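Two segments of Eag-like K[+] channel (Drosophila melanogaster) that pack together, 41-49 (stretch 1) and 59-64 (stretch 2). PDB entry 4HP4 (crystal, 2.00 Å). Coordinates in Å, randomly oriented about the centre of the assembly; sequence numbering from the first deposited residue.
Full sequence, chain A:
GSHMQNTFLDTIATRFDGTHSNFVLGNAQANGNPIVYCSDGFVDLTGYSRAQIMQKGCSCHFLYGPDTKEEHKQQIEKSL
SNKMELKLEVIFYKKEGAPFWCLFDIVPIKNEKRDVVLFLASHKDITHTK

Stretch 1, residues 41-49: GFVDLTGYS
Stretch 2 (59-64) SCHFLY

Residues 41-46 end a helix that begins earlier in the chain, phi/psi near -60/-45 relaxing to -92/-26 at T46; backbone bonds L45 N to G41 O (2.9 Å), T46 N to F42 O (3.1 Å) and G47 N to V43 O (3.0 Å) define it. G47 leaves helical space at 88/-2, where a CB would jam against the preceding carbonyl O, so glycine fits. Y48 (-92/145) and S49 (-72/159) run extended, S49 N-capping the next helix. In the second stretch C60 takes positive phi (63/36), and H61-L63 make a 3-10 turn, with L63 N to C60 O and Y64 N to H61 O both 2.9 Å. Register: T46 CA to L63 CA, 7.8 Å; Y48 CA to F62 CA, 9.6 Å.

The contact is mainly apolar and buries 248 Å², both sides summed. F42, T46, Y48, C60 and L63 are buried; F62, partly exposed, gives up the largest area, 70 Å². F42 (t, chi2 77°), Y48 (m, chi2 -91°) and F62 (p, chi2 102°) direct CA-to-CB toward the opposing stretch. Flat aromatic rings supply the face and edges used here: F62 presents its edge to the face of Y48, centroids 5.2 Å apart, planes at 88°, Y48 CD2 3.9 Å from F62 CE1. F42 CZ meets F62 CZ edge to edge at 3.9 Å, and lies 4.5 Å from C60 SG.

L63 (m, t) starts sideways, but its end approaches: L63 CD1 is 4.2 Å from F42 CZ, L63 CD2 is 3.9 Å from Y48 CE2, and both methyls lie close to T46 CG2 (CD2 4.0 Å, CD1 4.1 Å). The branched leucine thus reaches three partners. T46 (p) suits the helix end, its OG1 donating to F42 O (3.1 Å) and accepting from Y48 N (3.3 Å, 165°).

A water bridges the stretches: its O is 2.6 Å from Y48 OH and 2.8 Å from F62 O, placed to donate to the latter, though it cannot serve every acceptor within reach.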

# COMPACT_ATOMS: atom_id res chain seq x y z
N GLY A 41 -8.12 5.85 6.32
CA GLY A 41 -8.55 4.48 6.52
C GLY A 41 -7.38 3.55 6.75
O GLY A 41 -7.46 2.63 7.57
N PHE A 42 -6.29 3.78 6.03
CA PHE A 42 -5.10 2.95 6.17
C PHE A 42 -4.45 3.18 7.53
O PHE A 42 -3.97 2.24 8.16
CB PHE A 42 -4.11 3.24 5.05
CG PHE A 42 -2.89 2.36 5.07
CD1 PHE A 42 -2.95 1.05 4.62
CD2 PHE A 42 -1.68 2.84 5.55
CE1 PHE A 42 -1.83 0.24 4.65
CE2 PHE A 42 -0.56 2.04 5.58
CZ PHE A 42 -0.63 0.74 5.12
N VAL A 43 -4.45 4.43 7.98
CA VAL A 43 -3.93 4.76 9.30
C VAL A 43 -4.69 3.98 10.37
O VAL A 43 -4.09 3.37 11.26
CB VAL A 43 -4.03 6.27 9.58
CG1 VAL A 43 -3.78 6.58 11.05
CG2 VAL A 43 -3.06 7.05 8.70
N ASP A 44 -6.02 3.98 10.27
CA ASP A 44 -6.86 3.30 11.25
C ASP A 44 -6.70 1.79 11.18
O ASP A 44 -6.67 1.11 12.20
CB ASP A 44 -8.33 3.67 11.04
CG ASP A 44 -8.60 5.14 11.27
OD1 ASP A 44 -7.75 5.81 11.91
OD2 ASP A 44 -9.65 5.64 10.81
N LEU A 45 -6.60 1.26 9.96
CA LEU A 45 -6.46 -0.18 9.76
C LEU A 45 -5.21 -0.73 10.44
O LEU A 45 -5.27 -1.75 11.13
CB LEU A 45 -6.40 -0.49 8.27
CG LEU A 45 -6.10 -1.95 7.91
CD1 LEU A 45 -7.26 -2.85 8.30
CD2 LEU A 45 -5.78 -2.09 6.43
N THR A 46 -4.08 -0.05 10.25
CA THR A 46 -2.78 -0.59 10.64
C THR A 46 -2.36 -0.21 12.05
O THR A 46 -1.57 -0.91 12.68
CB THR A 46 -1.68 -0.14 9.67
OG1 THR A 46 -1.48 1.28 9.77
CG2 THR A 46 -2.05 -0.50 8.24
N GLY A 47 -2.86 0.91 12.56
CA GLY A 47 -2.50 1.37 13.88
C GLY A 47 -1.26 2.25 13.89
O GLY A 47 -0.85 2.74 14.93
N TYR A 48 -0.65 2.43 12.71
CA TYR A 48 0.49 3.33 12.57
C TYR A 48 0.01 4.73 12.20
O TYR A 48 -0.97 4.87 11.47
CB TYR A 48 1.45 2.82 11.50
CG TYR A 48 2.21 1.57 11.89
CD1 TYR A 48 3.44 1.65 12.51
CD2 TYR A 48 1.68 0.31 11.62
CE1 TYR A 48 4.14 0.51 12.87
CE2 TYR A 48 2.37 -0.84 11.98
CZ TYR A 48 3.60 -0.73 12.60
OH TYR A 48 4.29 -1.86 12.96
N SER A 49 0.69 5.75 12.70
CA SER A 49 0.36 7.12 12.37
C SER A 49 0.76 7.42 10.93
O SER A 49 1.60 6.73 10.36
CB SER A 49 1.09 8.09 13.30
OG SER A 49 2.49 8.02 13.08
N SER A 59 6.01 -1.70 -0.21
CA SER A 59 6.05 -3.15 -0.05
C SER A 59 5.37 -3.51 1.26
O SER A 59 4.96 -4.65 1.47
CB SER A 59 7.49 -3.65 -0.04
OG SER A 59 8.11 -3.36 1.20
N CYS A 60 5.25 -2.52 2.14
CA CYS A 60 4.58 -2.68 3.43
C CYS A 60 5.31 -3.70 4.31
O CYS A 60 4.69 -4.45 5.06
CB CYS A 60 3.12 -3.07 3.23
SG CYS A 60 2.11 -1.71 2.60
N HIS A 61 6.63 -3.70 4.20
CA HIS A 61 7.47 -4.55 5.04
C HIS A 61 7.17 -4.32 6.52
O HIS A 61 7.24 -5.24 7.32
CB HIS A 61 8.94 -4.27 4.75
CG HIS A 61 9.88 -5.11 5.57
ND1 HIS A 61 10.26 -4.77 6.85
CD2 HIS A 61 10.52 -6.27 5.28
CE1 HIS A 61 11.09 -5.69 7.32
NE2 HIS A 61 11.26 -6.61 6.39
N PHE A 62 6.84 -3.08 6.86
CA PHE A 62 6.56 -2.72 8.26
C PHE A 62 5.32 -3.44 8.79
O PHE A 62 5.06 -3.42 10.00
CB PHE A 62 6.43 -1.20 8.42
CG PHE A 62 5.20 -0.60 7.78
CD1 PHE A 62 4.10 -0.26 8.55
CD2 PHE A 62 5.15 -0.35 6.42
CE1 PHE A 62 2.97 0.30 7.98
CE2 PHE A 62 4.03 0.21 5.84
CZ PHE A 62 2.94 0.53 6.62
N LEU A 63 4.56 -4.07 7.90
CA LEU A 63 3.38 -4.83 8.31
C LEU A 63 3.65 -6.34 8.40
O LEU A 63 2.79 -7.09 8.84
CB LEU A 63 2.23 -4.58 7.34
CG LEU A 63 1.69 -3.15 7.26
CD1 LEU A 63 0.47 -3.09 6.35
CD2 LEU A 63 1.35 -2.62 8.65
N TYR A 64 4.84 -6.78 7.97
CA TYR A 64 5.16 -8.20 8.03
C TYR A 64 5.34 -8.66 9.47
O TYR A 64 5.79 -7.90 10.33
CB TYR A 64 6.44 -8.52 7.25
CG TYR A 64 6.42 -8.16 5.77
CD1 TYR A 64 5.26 -7.70 5.16
CD2 TYR A 64 7.56 -8.30 5.00
CE1 TYR A 64 5.25 -7.38 3.82
CE2 TYR A 64 7.56 -7.98 3.66
CZ TYR A 64 6.40 -7.52 3.07
OH TYR A 64 6.40 -7.20 1.73
O HOH W 1 3.47 -4.24 12.15